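Side-chain contacts in FEZ-1 protein (Fluoribacter gormanii, PDB 5WCK), which probably hydrolyses beta-lactam antibiotics as a monomeric, zinc-dependent metallo-beta-lactamase of subclass B3: residues 212-215 with 216-220; 48-51 with 52-56. The protein carries 2 engineered substitutions. One frame throughout, in Å; residues are numbered along the deposited sequence.

Interaction 1 (212-215 with 216-220); sequences LGSH and AGMFD. With ZN (zinc ion), chain C.
At the end of edge strand 210-213 the chain delivers a zinc ligand, H215, and turns at once into a short, weakly bonded helix of about 216-219, where H215 meets M218 and L212 meets F219. The turn is fixed by M218 N, which gives a hydrogen bond of 3.0 Å to H215 O, with the donor well above the carbonyl plane. M218 also reaches back with its side chain. Its CG lies anti to its own carbonyl carbon (chi1 -65°) and the chain runs extended from there, laying SD 3.6 Å from H215 N in a weak hydrogen bond. CE comes to 3.4 Å from S214 OG, which is itself bonded to G173 O, and approaches the edge of the imidazole near CD2. F219 turns its ring back against the end of the strand: CA of L212 makes a CH-pi contact 4.0 Å from the ring centroid, and L212 CD2 lies over the same face, 3.7 Å from CE2. A216 O lies over the opposite face, offset toward the rim. G213, which has no side chain, lets M218 SD and the F219 ring both come against its backbone. The imidazole is held at both nitrogens, by D24 OD1 at ND1 and by zinc at NE2, 2.1 Å away; a water 2.0 Å from the metal lies in the ring plane. D75 and H76 are the other protein ligands, completing the second zinc site of the binuclear metallo-beta-lactamase centre.

Interaction 2 (48-51 with 52-56); sequences PMIK and ASIKK. With SO4 (sulfate ion), chain E.
Peptide planes are the flat groups where P48, M49, I50 and K51 meet A52, S53, I54 and K55: they join through their C=O and N-H groups in i to i+4 hydrogen bonds, and no ring or amide stack links the two halves. A52 N bonds to P48 O and I54 N to I50 O, each at 2.9 Å. Side chains then line up on this backbone. I50 and I54 cross obliquely, touching by a branch and a tip, CG2 of I50 to CD1 of I54 at 3.9 Å. Both are buried, I50 against D42 and I54 against F61, and S53, one position earlier, rests on P10. The lysines occupy another side. K51 and K55 run side by side and point the same way, with K51 CG 3.8 Å from K55 CD. K51 stays extended to its tip after placing CG anti to its backbone N (chi1 177°), while K55 bends twice toward its end, at chi3 and chi4. This fold-back carries K55 NZ to a sulfate ion, probably taken up from the crystallisation liquor: NZ lies 3.0 Å from O3, with a weaker bond of 3.2 Å to O1. The backbone N-H groups of F61 and S62 also bond the sulfate. The NZ atoms of K51 and K55 are 6.1 Å apart, and the anion beside them would probably offset part of their like charge. The i to i+4 pairs thus give the helix a buried aliphatic side and a cationic one, as suits the amphipathic connecting helix 47-56 of the beta-alpha-beta unit formed with strands 35-39 and 64-68.

Interactions 1 and 2 do not touch: their centres are 20 Å apart and their nearest atoms about 10 Å. In the chain, 48-56 comes first, in the helix between two strands of the seven-stranded sheet, and 212-220 follows much later, at the edge of the five-stranded one. H76 relates the two: its side chain is about 3 Å from that of H215, with which it shares a zinc ion, and about 10 Å from that of I50. Interaction 1 therefore supplies a first-shell ligand, whereas the side chain of I50 in interaction 2 stays about 13 Å from a zinc ion, and its sulfate-binding lysine lies outside the metal site.

Interaction 1 (212-215 with 216-220)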
loop_
_atom_site.group_PDB
_atom_site.type_symbol
_atom_site.label_atom_id
_atom_site.label_comp_id
_atom_site.label_asym_id
_atom_site.label_seq_id
_atom_site.Cartn_x
_atom_site.Cartn_y
_atom_site.Cartn_z
ATOM N N LEU A 212 -9.474 -1.061 0.883
ATOM C CA LEU A 212 -8.286 -1.920 0.728
ATOM C C LEU A 212 -7.141 -1.337 1.560
ATOM O O LEU A 212 -7.273 -0.243 2.185
ATOM C CB LEU A 212 -7.915 -2.008 -0.757
ATOM C CG LEU A 212 -9.011 -2.539 -1.678
ATOM C CD1 LEU A 212 -8.637 -2.328 -3.141
ATOM C CD2 LEU A 212 -9.276 -4.014 -1.406
ATOM N N GLY A 213 -6.012 -2.052 1.564
ATOM C CA GLY A 213 -4.885 -1.650 2.370
ATOM C C GLY A 213 -3.632 -2.422 2.036
ATOM O O GLY A 213 -3.622 -3.343 1.229
ATOM N N SER A 214 -2.538 -1.960 2.624
ATOM C CA SER A 214 -1.214 -2.583 2.411
ATOM C C SER A 214 -1.109 -3.970 3.064
ATOM O O SER A 214 -0.257 -4.763 2.657
ATOM C CB SER A 214 -0.152 -1.655 2.864
ATOM O OG SER A 214 -0.344 -1.278 4.222
ATOM N N HIS A 215 -1.959 -4.259 4.057
ATOM C CA HIS A 215 -2.032 -5.552 4.694
ATOM C C HIS A 215 -3.472 -6.078 4.635
ATOM O O HIS A 215 -4.436 -5.345 4.895
ATOM C CB HIS A 215 -1.567 -5.512 6.160
ATOM C CG HIS A 215 -0.116 -5.257 6.349
ATOM N ND1 HIS A 215 0.777 -6.295 6.546
ATOM C CD2 HIS A 215 0.616 -4.127 6.339
ATOM C CE1 HIS A 215 1.986 -5.796 6.692
ATOM N NE2 HIS A 215 1.928 -4.473 6.572
ATOM N N ALA A 216 -3.581 -7.371 4.334
ATOM C CA ALA A 216 -4.845 -8.106 4.238
ATOM C C ALA A 216 -5.716 -7.925 5.484
ATOM O O ALA A 216 -6.945 -7.746 5.378
ATOM C CB ALA A 216 -4.549 -9.566 4.013
ATOM N N GLY A 217 -5.092 -7.945 6.667
ATOM C CA GLY A 217 -5.808 -7.866 7.920
ATOM C C GLY A 217 -6.486 -6.515 8.147
ATOM O O GLY A 217 -7.451 -6.430 8.920
ATOM N N MET A 218 -6.042 -5.461 7.462
ATOM C CA MET A 218 -6.659 -4.137 7.630
ATOM C C MET A 218 -8.113 -4.174 7.175
ATOM O O MET A 218 -8.957 -3.467 7.756
ATOM C CB MET A 218 -5.919 -3.072 6.801
ATOM C CG MET A 218 -4.539 -2.857 7.277
ATOM S SD MET A 218 -3.662 -1.795 6.098
ATOM C CE MET A 218 -2.255 -1.273 7.078
ATOM N N PHE A 219 -8.382 -4.929 6.100
ATOM C CA PHE A 219 -9.655 -4.795 5.402
ATOM C C PHE A 219 -10.399 -6.132 5.321
ATOM O O PHE A 219 -11.356 -6.222 4.596
ATOM C CB PHE A 219 -9.465 -4.169 4.020
ATOM C CG PHE A 219 -8.631 -4.954 3.038
ATOM C CD1 PHE A 219 -7.244 -4.837 3.038
ATOM C CD2 PHE A 219 -9.216 -5.803 2.118
ATOM C CE1 PHE A 219 -6.474 -5.522 2.104
ATOM C CE2 PHE A 219 -8.439 -6.508 1.202
ATOM C CZ PHE A 219 -7.068 -6.378 1.209
ATOM N N ASP A 220 -9.982 -7.140 6.098
ATOM C CA ASP A 220 -10.759 -8.410 6.212
ATOM C C ASP A 220 -10.729 -9.178 4.885
ATOM O O ASP A 220 -11.747 -9.720 4.472
ATOM C CB ASP A 220 -12.186 -8.169 6.716
ATOM C CG ASP A 220 -12.857 -9.387 7.338
ATOM O OD1 ASP A 220 -12.133 -10.331 7.701
ATOM O OD2 ASP A 220 -14.107 -9.362 7.453
HETATM ZN ZN ZN C . 3.579 -3.254 6.588
HETATM O O HOH W 1 5.025 -2.085 7.361
#

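Interaction 2 (48-51 with 52-56)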
loop_
_atom_site.group_PDB
_atom_site.type_symbol
_atom_site.label_atom_id
_atom_site.label_comp_id
_atom_site.label_asym_id
_atom_site.label_seq_id
_atom_site.Cartn_x
_atom_site.Cartn_y
_atom_site.Cartn_z
ATOM N N PRO A 48 8.385 -14.264 -6.889
ATOM C CA PRO A 48 7.863 -15.356 -7.710
ATOM C C PRO A 48 6.372 -15.642 -7.496
ATOM O O PRO A 48 5.694 -16.104 -8.419
ATOM C CB PRO A 48 8.709 -16.579 -7.310
ATOM C CG PRO A 48 9.916 -15.998 -6.639
ATOM C CD PRO A 48 9.516 -14.661 -6.046
ATOM N N MET A 49 5.863 -15.354 -6.287
ATOM C CA MET A 49 4.462 -15.564 -5.964
ATOM C C MET A 49 3.596 -14.541 -6.714
ATOM O O MET A 49 2.512 -14.865 -7.207
ATOM C CB MET A 49 4.223 -15.468 -4.452
ATOM C CG MET A 49 4.985 -16.527 -3.688
ATOM S SD MET A 49 5.055 -16.239 -1.901
ATOM C CE MET A 49 3.345 -16.391 -1.468
ATOM N N ILE A 50 4.057 -13.286 -6.723
ATOM C CA ILE A 50 3.349 -12.212 -7.461
ATOM C C ILE A 50 3.325 -12.567 -8.955
ATOM O O ILE A 50 2.262 -12.493 -9.599
ATOM C CB ILE A 50 3.978 -10.839 -7.171
ATOM C CG1 ILE A 50 3.746 -10.430 -5.711
ATOM C CG2 ILE A 50 3.424 -9.788 -8.124
ATOM C CD1 ILE A 50 4.617 -9.302 -5.245
ATOM N N LYS A 51 4.487 -12.960 -9.503
ATOM C CA LYS A 51 4.557 -13.373 -10.911
ATOM C C LYS A 51 3.541 -14.484 -11.177
ATOM O O LYS A 51 2.780 -14.439 -12.151
ATOM C CB LYS A 51 5.968 -13.835 -11.277
ATOM C CG LYS A 51 6.094 -14.335 -12.707
ATOM C CD LYS A 51 7.519 -14.673 -13.099
ATOM C CE LYS A 51 7.595 -15.074 -14.554
ATOM N NZ LYS A 51 8.983 -15.290 -15.007
ATOM N N ALA A 52 3.534 -15.518 -10.324
ATOM C CA ALA A 52 2.640 -16.652 -10.532
ATOM C C ALA A 52 1.167 -16.218 -10.466
ATOM O O ALA A 52 0.335 -16.708 -11.236
ATOM C CB ALA A 52 2.951 -17.754 -9.540
ATOM N N SER A 53 0.841 -15.296 -9.543
ATOM C CA SER A 53 -0.523 -14.816 -9.400
ATOM C C SER A 53 -0.962 -14.070 -10.668
ATOM O O SER A 53 -2.068 -14.230 -11.155
ATOM C CB SER A 53 -0.660 -13.931 -8.172
ATOM O OG SER A 53 -0.640 -14.706 -6.977
ATOM N N ILE A 54 -0.083 -13.215 -11.174
ATOM C CA ILE A 54 -0.373 -12.441 -12.379
ATOM C C ILE A 54 -0.678 -13.399 -13.539
ATOM O O ILE A 54 -1.648 -13.198 -14.285
ATOM C CB ILE A 54 0.786 -11.486 -12.696
ATOM C CG1 ILE A 54 0.827 -10.342 -11.674
ATOM C CG2 ILE A 54 0.693 -10.941 -14.116
ATOM C CD1 ILE A 54 2.070 -9.499 -11.720
ATOM N N LYS A 55 0.174 -14.422 -13.675
ATOM C CA LYS A 55 0.051 -15.372 -14.799
ATOM C C LYS A 55 -1.184 -16.264 -14.622
ATOM O O LYS A 55 -1.850 -16.604 -15.617
ATOM C CB LYS A 55 1.374 -16.123 -14.959
ATOM C CG LYS A 55 2.517 -15.232 -15.427
ATOM C CD LYS A 55 3.889 -15.874 -15.446
ATOM C CE LYS A 55 3.991 -17.099 -16.332
ATOM N NZ LYS A 55 3.691 -16.777 -17.747
ATOM N N LYS A 56 -1.532 -16.604 -13.370
ATOM C CA LYS A 56 -2.718 -17.382 -13.072
ATOM C C LYS A 56 -3.992 -16.671 -13.545
ATOM O O LYS A 56 -4.953 -17.306 -13.990
ATOM C CB LYS A 56 -2.803 -17.673 -11.571
ATOM C CG LYS A 56 -4.047 -18.430 -11.135
ATOM C CD LYS A 56 -4.152 -19.820 -11.719
ATOM C CE LYS A 56 -5.341 -20.566 -11.143
ATOM N NZ LYS A 56 -5.470 -21.936 -11.692
HETATM S S SO4 E . 5.338 -13.776 -18.781
HETATM O O1 SO4 E . 6.188 -14.849 -18.195
HETATM O O2 SO4 E . 5.108 -14.049 -20.223
HETATM O O3 SO4 E . 4.034 -13.791 -18.147
HETATM O O4 SO4 E . 6.057 -12.501 -18.698
#